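Local coordinates for protein putative oxidoreductase (Klebsiella pneumoniae subsp. pneumoniae MGH 78578, PDB 3E82) that is a putative oxidoreductase of the Gfo/Idh/MocA family, which probably binds a nicotinamide dinucleotide cofactor in its Rossmann-fold domain, at residues 181-186 against 238-243; 196-201 against 327-332; 216-221 against 225-230. All coordinates share one frame; numbering follows the deposited sequence.

Contact 1 of 3, residues 181-186 against 238-243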
loop_
_atom_site.group_PDB
_atom_site.type_symbol
_atom_site.label_atom_id
_atom_site.label_comp_id
_atom_site.label_asym_id
_atom_site.label_seq_id
_atom_site.Cartn_x
_atom_site.Cartn_y
_atom_site.Cartn_z
ATOM N N GLY B 181 -5.578 -12.321 -7.148
ATOM C CA GLY B 181 -5.944 -11.004 -7.633
ATOM C C GLY B 181 -7.411 -10.910 -8.053
ATOM O O GLY B 181 -8.070 -9.925 -7.742
ATOM N N PRO B 182 -7.960 -11.923 -8.746
ATOM C CA PRO B 182 -9.360 -11.892 -9.187
ATOM C C PRO B 182 -10.442 -11.499 -8.180
ATOM O O PRO B 182 -11.253 -10.625 -8.480
ATOM C CB PRO B 182 -9.567 -13.293 -9.763
ATOM C CG PRO B 182 -8.236 -13.562 -10.396
ATOM C CD PRO B 182 -7.270 -13.103 -9.308
ATOM N N HIS B 183 -10.470 -12.106 -6.994
ATOM C CA HIS B 183 -11.522 -11.737 -6.045
ATOM C C HIS B 183 -11.304 -10.339 -5.460
ATOM O O HIS B 183 -12.261 -9.632 -5.144
ATOM C CB HIS B 183 -11.659 -12.774 -4.921
ATOM C CG HIS B 183 -10.615 -12.668 -3.856
ATOM N ND1 HIS B 183 -9.298 -13.019 -4.061
ATOM C CD2 HIS B 183 -10.696 -12.246 -2.571
ATOM C CE1 HIS B 183 -8.612 -12.819 -2.948
ATOM N NE2 HIS B 183 -9.437 -12.350 -2.028
ATOM N N LEU B 184 -10.040 -9.949 -5.332
ATOM C CA LEU B 184 -9.686 -8.626 -4.820
ATOM C C LEU B 184 -10.199 -7.580 -5.814
ATOM O O LEU B 184 -10.792 -6.567 -5.430
ATOM C CB LEU B 184 -8.161 -8.522 -4.684
ATOM C CG LEU B 184 -7.525 -8.592 -3.288
ATOM C CD1 LEU B 184 -8.278 -9.548 -2.395
ATOM C CD2 LEU B 184 -6.060 -8.978 -3.411
ATOM N N ILE B 185 -9.959 -7.836 -7.098
ATOM C CA ILE B 185 -10.399 -6.930 -8.155
ATOM C C ILE B 185 -11.922 -6.886 -8.263
ATOM O O ILE B 185 -12.524 -5.813 -8.267
ATOM C CB ILE B 185 -9.850 -7.361 -9.531
ATOM C CG1 ILE B 185 -8.325 -7.290 -9.535
ATOM C CG2 ILE B 185 -10.437 -6.470 -10.630
ATOM C CD1 ILE B 185 -7.705 -8.055 -10.689
ATOM N N ASP B 186 -12.540 -8.057 -8.347
ATOM C CA ASP B 186 -13.990 -8.146 -8.490
ATOM C C ASP B 186 -14.737 -7.338 -7.432
ATOM O O ASP B 186 -15.681 -6.627 -7.759
ATOM C CB ASP B 186 -14.447 -9.613 -8.443
ATOM C CG ASP B 186 -15.915 -9.773 -8.758
ATOM O OD1 ASP B 186 -16.341 -9.313 -9.837
ATOM O OD2 ASP B 186 -16.644 -10.358 -7.931
ATOM N N SER B 238 -0.908 -7.208 8.983
ATOM C CA SER B 238 -1.771 -6.636 7.948
ATOM C C SER B 238 -3.257 -6.875 8.213
ATOM O O SER B 238 -3.634 -7.741 9.008
ATOM C CB SER B 238 -1.390 -7.188 6.575
ATOM O OG SER B 238 -1.521 -8.594 6.552
ATOM N N SER B 239 -4.099 -6.094 7.547
ATOM C CA SER B 239 -5.543 -6.210 7.696
ATOM C C SER B 239 -6.172 -6.578 6.362
ATOM O O SER B 239 -5.720 -6.125 5.310
ATOM C CB SER B 239 -6.145 -4.888 8.175
ATOM O OG SER B 239 -5.552 -4.463 9.385
ATOM N N ARG B 240 -7.222 -7.390 6.428
ATOM C CA ARG B 240 -7.946 -7.841 5.250
ATOM C C ARG B 240 -8.394 -6.647 4.423
ATOM O O ARG B 240 -8.246 -6.642 3.203
ATOM C CB ARG B 240 -9.175 -8.652 5.670
ATOM C CG ARG B 240 -10.064 -9.063 4.504
ATOM C CD ARG B 240 -9.343 -9.993 3.544
ATOM N NE ARG B 240 -10.174 -10.299 2.381
ATOM C CZ ARG B 240 -10.284 -9.518 1.309
ATOM N NH1 ARG B 240 -9.608 -8.376 1.238
ATOM N NH2 ARG B 240 -11.086 -9.875 0.311
ATOM N N PHE B 241 -8.962 -5.655 5.106
ATOM C CA PHE B 241 -9.453 -4.424 4.488
ATOM C C PHE B 241 -9.084 -3.227 5.357
ATOM O O PHE B 241 -9.110 -3.306 6.585
ATOM C CB PHE B 241 -10.982 -4.429 4.360
ATOM C CG PHE B 241 -11.519 -5.299 3.251
ATOM C CD1 PHE B 241 -11.380 -4.921 1.918
ATOM C CD2 PHE B 241 -12.209 -6.472 3.547
ATOM C CE1 PHE B 241 -11.928 -5.698 0.888
ATOM C CE2 PHE B 241 -12.763 -7.260 2.526
ATOM C CZ PHE B 241 -12.620 -6.867 1.193
ATOM N N THR B 242 -8.761 -2.121 4.701
ATOM C CA THR B 242 -8.436 -0.861 5.360
ATOM C C THR B 242 -9.050 0.192 4.441
ATOM O O THR B 242 -8.668 0.297 3.279
ATOM C CB THR B 242 -6.910 -0.621 5.454
ATOM O OG1 THR B 242 -6.318 -1.612 6.302
ATOM C CG2 THR B 242 -6.630 0.764 6.026
ATOM N N VAL B 243 -10.015 0.950 4.953
ATOM C CA VAL B 243 -10.679 1.970 4.143
ATOM C C VAL B 243 -10.741 3.305 4.861
ATOM O O VAL B 243 -11.224 3.384 5.991
ATOM C CB VAL B 243 -12.118 1.539 3.778
ATOM C CG1 VAL B 243 -12.754 2.557 2.828
ATOM C CG2 VAL B 243 -12.094 0.159 3.142
#
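Helix 176-192 brings H183 and L184 to R240, just before strand 241-245; the backbones stay apart, the nearest CA atoms, of L184 and F241, being 10.2 Å from each other. Both segments belong to the C-terminal alpha/beta domain, where the helix lies against the mixed sheet. R240 sits in a classic beta bulge: R240 and F241 together face K252 on the next strand. From there the R240 side chain bridges the gap to the helix. Its CG lies anti to the backbone N (chi1 175°) and the chain bends at chi2, which carries the guanidinium to H183 and L184. H183 reaches out from the helix to meet it. NH2 of R240 stands at the edge of the imidazole, near the ring plane, 3.8 Å from CD2 of H183. The ring and guanidinium planes are 80° apart. No hydrogen bond joins the two groups; the contact is van der Waals. L184 reaches the guanidinium obliquely, with its CD1 3.9 Å from R240 NH2.

The polar grip on R240 comes from elsewhere. S153 OG on strand 148-156 bonds NH1, and Q187 OE1, one residue beyond the 181-186 segment, bonds NH2. D132 gives NE a long, weak ion pair. The S153 and Q187 bonds probably help to fix the rotation of the buried guanidinium; D132 may partly offset its charge. F241, the next residue, covers one face of the group. Its CE2 lies 3.5 Å above the guanidinium plane, over the centre, while NH1 of R240 sits over the rim of the F241 ring.

Contact 2 of 3, residues 196-201 against 327-332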
loop_
_atom_site.group_PDB
_atom_site.type_symbol
_atom_site.label_atom_id
_atom_site.label_comp_id
_atom_site.label_asym_id
_atom_site.label_seq_id
_atom_site.Cartn_x
_atom_site.Cartn_y
_atom_site.Cartn_z
ATOM N N GLN B 196 -9.928 4.343 -13.811
ATOM C CA GLN B 196 -9.469 5.094 -14.969
ATOM C C GLN B 196 -8.150 4.532 -15.492
ATOM O O GLN B 196 -7.895 4.549 -16.695
ATOM C CB GLN B 196 -9.297 6.568 -14.617
ATOM C CG GLN B 196 -8.959 7.446 -15.816
ATOM C CD GLN B 196 -9.261 8.906 -15.562
ATOM O OE1 GLN B 196 -10.345 9.243 -15.094
ATOM N NE2 GLN B 196 -8.316 9.779 -15.879
ATOM N N SER B 197 -7.307 4.042 -14.584
ATOM C CA SER B 197 -6.023 3.462 -14.974
ATOM C C SER B 197 -5.560 2.450 -13.935
ATOM O O SER B 197 -6.038 2.443 -12.803
ATOM C CB SER B 197 -4.968 4.552 -15.149
ATOM O OG SER B 197 -4.598 5.115 -13.906
ATOM N N VAL B 198 -4.635 1.588 -14.329
ATOM C CA VAL B 198 -4.127 0.546 -13.446
ATOM C C VAL B 198 -2.610 0.581 -13.414
ATOM O O VAL B 198 -1.955 0.674 -14.454
ATOM C CB VAL B 198 -4.587 -0.860 -13.927
ATOM C CG1 VAL B 198 -3.987 -1.936 -13.053
ATOM C CG2 VAL B 198 -6.104 -0.951 -13.903
ATOM N N GLN B 199 -2.049 0.514 -12.216
ATOM C CA GLN B 199 -0.607 0.525 -12.067
ATOM C C GLN B 199 -0.238 -0.740 -11.300
ATOM O O GLN B 199 -0.884 -1.092 -10.315
ATOM C CB GLN B 199 -0.175 1.792 -11.315
ATOM C CG GLN B 199 1.313 2.066 -11.310
ATOM C CD GLN B 199 2.037 1.288 -10.232
ATOM O OE1 GLN B 199 1.559 1.214 -9.098
ATOM N NE2 GLN B 199 3.200 0.716 -10.569
ATOM N N GLY B 200 0.791 -1.439 -11.761
ATOM C CA GLY B 200 1.167 -2.662 -11.087
ATOM C C GLY B 200 2.645 -2.874 -10.821
ATOM O O GLY B 200 3.502 -2.423 -11.575
ATOM N N ASN B 201 2.925 -3.587 -9.739
ATOM C CA ASN B 201 4.288 -3.915 -9.342
ATOM C C ASN B 201 4.188 -5.353 -8.841
ATOM O O ASN B 201 3.620 -5.607 -7.769
ATOM C CB ASN B 201 4.747 -2.985 -8.220
ATOM C CG ASN B 201 6.250 -3.009 -8.020
ATOM O OD1 ASN B 201 6.899 -4.055 -8.157
ATOM N ND2 ASN B 201 6.813 -1.858 -7.686
HETATM N N MSE B 327 -10.667 -9.620 -15.839
HETATM C CA MSE B 327 -9.556 -10.069 -16.670
HETATM C C MSE B 327 -8.802 -8.867 -17.228
HETATM O O MSE B 327 -7.578 -8.872 -17.291
HETATM C CB MSE B 327 -10.064 -10.951 -17.822
HETATM C CG MSE B 327 -10.552 -12.328 -17.389
HETATM SE SE MSE B 327 -11.050 -13.430 -18.931
HETATM C CE MSE B 327 -9.361 -13.338 -19.888
ATOM N N ALA B 328 -9.538 -7.832 -17.614
ATOM C CA ALA B 328 -8.922 -6.633 -18.170
ATOM C C ALA B 328 -7.991 -5.976 -17.153
ATOM O O ALA B 328 -6.863 -5.596 -17.481
ATOM C CB ALA B 328 -9.993 -5.656 -18.606
ATOM N N VAL B 329 -8.464 -5.854 -15.918
ATOM C CA VAL B 329 -7.664 -5.250 -14.850
ATOM C C VAL B 329 -6.470 -6.148 -14.539
ATOM O O VAL B 329 -5.340 -5.685 -14.379
ATOM C CB VAL B 329 -8.509 -5.074 -13.562
ATOM C CG1 VAL B 329 -7.628 -4.578 -12.418
ATOM C CG2 VAL B 329 -9.661 -4.101 -13.832
ATOM N N LEU B 330 -6.739 -7.442 -14.456
ATOM C CA LEU B 330 -5.709 -8.420 -14.167
ATOM C C LEU B 330 -4.552 -8.275 -15.161
ATOM O O LEU B 330 -3.394 -8.166 -14.765
ATOM C CB LEU B 330 -6.307 -9.829 -14.252
ATOM C CG LEU B 330 -5.581 -10.920 -13.471
ATOM C CD1 LEU B 330 -5.797 -10.691 -11.978
ATOM C CD2 LEU B 330 -6.115 -12.303 -13.891
ATOM N N GLU B 331 -4.874 -8.259 -16.450
ATOM C CA GLU B 331 -3.857 -8.132 -17.487
ATOM C C GLU B 331 -3.210 -6.755 -17.514
ATOM O O GLU B 331 -2.008 -6.638 -17.726
ATOM C CB GLU B 331 -4.467 -8.460 -18.852
ATOM C CG GLU B 331 -5.095 -9.856 -18.877
ATOM C CD GLU B 331 -5.518 -10.296 -20.262
ATOM O OE1 GLU B 331 -5.511 -9.451 -21.182
ATOM O OE2 GLU B 331 -5.862 -11.490 -20.417
ATOM N N ALA B 332 -4.006 -5.713 -17.303
ATOM C CA ALA B 332 -3.471 -4.359 -17.291
ATOM C C ALA B 332 -2.393 -4.235 -16.205
ATOM O O ALA B 332 -1.362 -3.597 -16.421
ATOM C CB ALA B 332 -4.588 -3.353 -17.043
#
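V198 packs on A332 and V329 where strand 197-203, an outermost strand of the mixed sheet within this chain, meets helix 320-339. This is helix-on-sheet packing in the C-terminal alpha/beta domain. The closest pair of CA atoms, V198 and A332, is 6.3 Å apart, consistent with the small side chain of A332. V198 and A332 each direct CB toward the other segment, and the two CB atoms meet at 4.0 Å. V329, one turn earlier on the helix, adds the second part of the patch. The V198 CG2 branch, anti to its own carbonyl carbon, touches CG1 of V329 at 4.2 Å. No hydrogen bond crosses between the two segments; the side chains meet through carbon atoms, and V198 CG1 also comes 4.2 Å from V329 O. L345 and V217 pack on V198 from outside the pair, and I185 and L219 pack on V329.

The other side of the strand is different. S197 and Q199 turn their side chains away from the helix. S197 is partly exposed, and its OG bonds ND2 of N220. It shares a classic beta bulge with the exposed Q196, the two residues together facing N220. Q199 is buried against Q199 of the second subunit. N201 also meets that subunit: its OD1 accepts from K225 NZ and its ND2 donates to N220 OD1, both of the second subunit. On the helix, M327, a selenomethionine, and E331 are partly exposed, and both pack on M104. At G200 the strand has no side chain; its backbone N is held by OG of S336, one turn beyond A332.

Contact 3 of 3, residues 216-221 against 225-230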
loop_
_atom_site.group_PDB
_atom_site.type_symbol
_atom_site.label_atom_id
_atom_site.label_comp_id
_atom_site.label_asym_id
_atom_site.label_seq_id
_atom_site.Cartn_x
_atom_site.Cartn_y
_atom_site.Cartn_z
ATOM N N HIS B 216 1.527 -5.817 -5.801
ATOM C CA HIS B 216 1.033 -4.567 -5.279
ATOM C C HIS B 216 0.461 -3.806 -6.460
ATOM O O HIS B 216 1.203 -3.291 -7.298
ATOM C CB HIS B 216 2.185 -3.806 -4.642
ATOM C CG HIS B 216 1.739 -2.679 -3.777
ATOM N ND1 HIS B 216 1.852 -1.364 -4.162
ATOM C CD2 HIS B 216 1.103 -2.672 -2.585
ATOM C CE1 HIS B 216 1.301 -0.594 -3.243
ATOM N NE2 HIS B 216 0.838 -1.362 -2.276
ATOM N N VAL B 217 -0.866 -3.733 -6.513
ATOM C CA VAL B 217 -1.567 -3.087 -7.615
ATOM C C VAL B 217 -2.457 -1.937 -7.179
ATOM O O VAL B 217 -3.211 -2.055 -6.215
ATOM C CB VAL B 217 -2.433 -4.119 -8.359
ATOM C CG1 VAL B 217 -3.231 -3.449 -9.469
ATOM C CG2 VAL B 217 -1.539 -5.230 -8.903
ATOM N N VAL B 218 -2.378 -0.830 -7.914
ATOM C CA VAL B 218 -3.172 0.353 -7.604
ATOM C C VAL B 218 -4.137 0.685 -8.726
ATOM O O VAL B 218 -3.737 0.804 -9.884
ATOM C CB VAL B 218 -2.277 1.593 -7.361
ATOM C CG1 VAL B 218 -3.143 2.802 -7.046
ATOM C CG2 VAL B 218 -1.310 1.325 -6.212
ATOM N N LEU B 219 -5.412 0.820 -8.371
ATOM C CA LEU B 219 -6.450 1.178 -9.325
ATOM C C LEU B 219 -6.765 2.664 -9.118
ATOM O O LEU B 219 -7.218 3.059 -8.041
ATOM C CB LEU B 219 -7.706 0.328 -9.095
ATOM C CG LEU B 219 -7.773 -1.014 -9.846
ATOM C CD1 LEU B 219 -6.527 -1.829 -9.612
ATOM C CD2 LEU B 219 -9.009 -1.776 -9.401
ATOM N N ASN B 220 -6.516 3.480 -10.144
ATOM C CA ASN B 220 -6.769 4.923 -10.056
ATOM C C ASN B 220 -8.169 5.333 -10.517
ATOM O O ASN B 220 -8.576 5.048 -11.651
ATOM C CB ASN B 220 -5.738 5.713 -10.880
ATOM C CG ASN B 220 -4.308 5.501 -10.402
ATOM O OD1 ASN B 220 -3.972 5.767 -9.238
ATOM N ND2 ASN B 220 -3.455 5.020 -11.302
ATOM N N TYR B 221 -8.901 5.991 -9.621
ATOM C CA TYR B 221 -10.241 6.500 -9.908
ATOM C C TYR B 221 -10.125 8.029 -9.878
ATOM O O TYR B 221 -9.177 8.570 -9.317
ATOM C CB TYR B 221 -11.241 6.017 -8.850
ATOM C CG TYR B 221 -11.602 4.556 -8.983
ATOM C CD1 TYR B 221 -12.704 4.154 -9.754
ATOM C CD2 TYR B 221 -10.829 3.569 -8.373
ATOM C CE1 TYR B 221 -13.026 2.796 -9.910
ATOM C CE2 TYR B 221 -11.137 2.208 -8.524
ATOM C CZ TYR B 221 -12.239 1.833 -9.295
ATOM O OH TYR B 221 -12.554 0.502 -9.438
ATOM N N LYS B 225 -8.396 6.325 -4.473
ATOM C CA LYS B 225 -7.432 5.286 -4.809
ATOM C C LYS B 225 -7.807 3.925 -4.242
ATOM O O LYS B 225 -8.380 3.818 -3.153
ATOM C CB LYS B 225 -6.044 5.673 -4.277
ATOM C CG LYS B 225 -5.512 7.018 -4.772
ATOM C CD LYS B 225 -5.201 6.983 -6.271
ATOM C CE LYS B 225 -4.628 8.322 -6.746
ATOM N NZ LYS B 225 -4.287 8.336 -8.193
ATOM N N VAL B 226 -7.467 2.886 -4.995
ATOM C CA VAL B 226 -7.720 1.515 -4.586
ATOM C C VAL B 226 -6.396 0.766 -4.637
ATOM O O VAL B 226 -5.694 0.777 -5.653
ATOM C CB VAL B 226 -8.744 0.825 -5.520
ATOM C CG1 VAL B 226 -8.687 -0.699 -5.336
ATOM C CG2 VAL B 226 -10.157 1.335 -5.203
ATOM N N ILE B 227 -6.046 0.138 -3.523
ATOM C CA ILE B 227 -4.814 -0.626 -3.433
ATOM C C ILE B 227 -5.142 -2.087 -3.143
ATOM O O ILE B 227 -5.820 -2.398 -2.159
ATOM C CB ILE B 227 -3.899 -0.090 -2.312
ATOM C CG1 ILE B 227 -3.409 1.316 -2.668
ATOM C CG2 ILE B 227 -2.710 -1.021 -2.125
ATOM C CD1 ILE B 227 -2.535 1.946 -1.584
ATOM N N LEU B 228 -4.668 -2.972 -4.017
ATOM C CA LEU B 228 -4.887 -4.407 -3.871
ATOM C C LEU B 228 -3.506 -4.992 -3.636
ATOM O O LEU B 228 -2.588 -4.752 -4.423
ATOM C CB LEU B 228 -5.505 -4.976 -5.150
ATOM C CG LEU B 228 -6.766 -4.274 -5.671
ATOM C CD1 LEU B 228 -7.290 -5.032 -6.896
ATOM C CD2 LEU B 228 -7.844 -4.223 -4.584
ATOM N N HIS B 229 -3.350 -5.750 -2.556
ATOM C CA HIS B 229 -2.040 -6.300 -2.214
ATOM C C HIS B 229 -2.062 -7.785 -1.856
ATOM O O HIS B 229 -2.860 -8.222 -1.030
ATOM C CB HIS B 229 -1.448 -5.501 -1.044
ATOM C CG HIS B 229 -0.025 -5.847 -0.726
ATOM N ND1 HIS B 229 1.045 -5.243 -1.353
ATOM C CD2 HIS B 229 0.503 -6.773 0.111
ATOM C CE1 HIS B 229 2.170 -5.784 -0.918
ATOM N NE2 HIS B 229 1.869 -6.714 -0.029
ATOM N N CYS B 230 -1.160 -8.536 -2.484
ATOM C CA CYS B 230 -1.014 -9.977 -2.264
ATOM C C CYS B 230 0.432 -10.296 -1.881
ATOM O O CYS B 230 1.363 -9.758 -2.476
ATOM C CB CYS B 230 -1.343 -10.749 -3.548
ATOM S SG CYS B 230 -3.009 -10.553 -4.151
#
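N220 and K225 meet across two antiparallel strands, at the end of the pairing near the turn. The K225 chain bends at chi2, which brings NZ to OD1 of N220 at 2.8 Å. The donor stands above the carbonyl plane, 47° out of it. On the same face V218 and I227 run alongside each other, CG2 of V218 4.1 Å from CG1 of I227. CG2 of I227 comes obliquely to the H216 ring, 3.6 Å from NE2. At the far end the H216 and H229 rings lie rim to rim, with planes 65° apart and neither over the face of the other. The closest atoms of this pair are modelled too near each other, so its fine geometry is doubtful.

The other face carries V217, L219, V226 and L228. CB of L219 meets CB of V226 at 3.8 Å. Beyond the pairs, CE2 of the Y221 ring touches CG2 of V226 at 3.6 Å, while Y221 OH bonds the carbonyl of G193.

Between the faces, V217 with L228 and L219 with V226 are the hydrogen-bonded pairs. L228 N reaches V217 O at 2.8 Å in a straight bond. V226 N to L219 O is longer, 3.1 Å, and more bent. The strands run at 160°, an antiparallel beta hairpin within the mixed sheet of the C-terminal domain.

Overall arrangement
All three contacts lie in the C-terminal alpha/beta domain and reach the same mixed sheet. Contact 3 is nested along the chain inside the loops closed by contact 1 and by contact 2, and its centre is about 9 Å from the centre of each. Contacts 1 and 2 are about 15 Å apart between centres. Helices 176-192 and 320-339 meet where I185 CD1 touches L330 CD1 at 3.5 Å. Helix 176-192 packs on the hairpin through L184 CD2 and C230 SG, also 3.5 Å apart. Strands 197-203 and 214-220 are neighbours, joined by a probable hydrogen bond from V218 N to Q199 O, 2.8 Å. Contacts 2 and 3 both touch the second subunit; contact 1 does not.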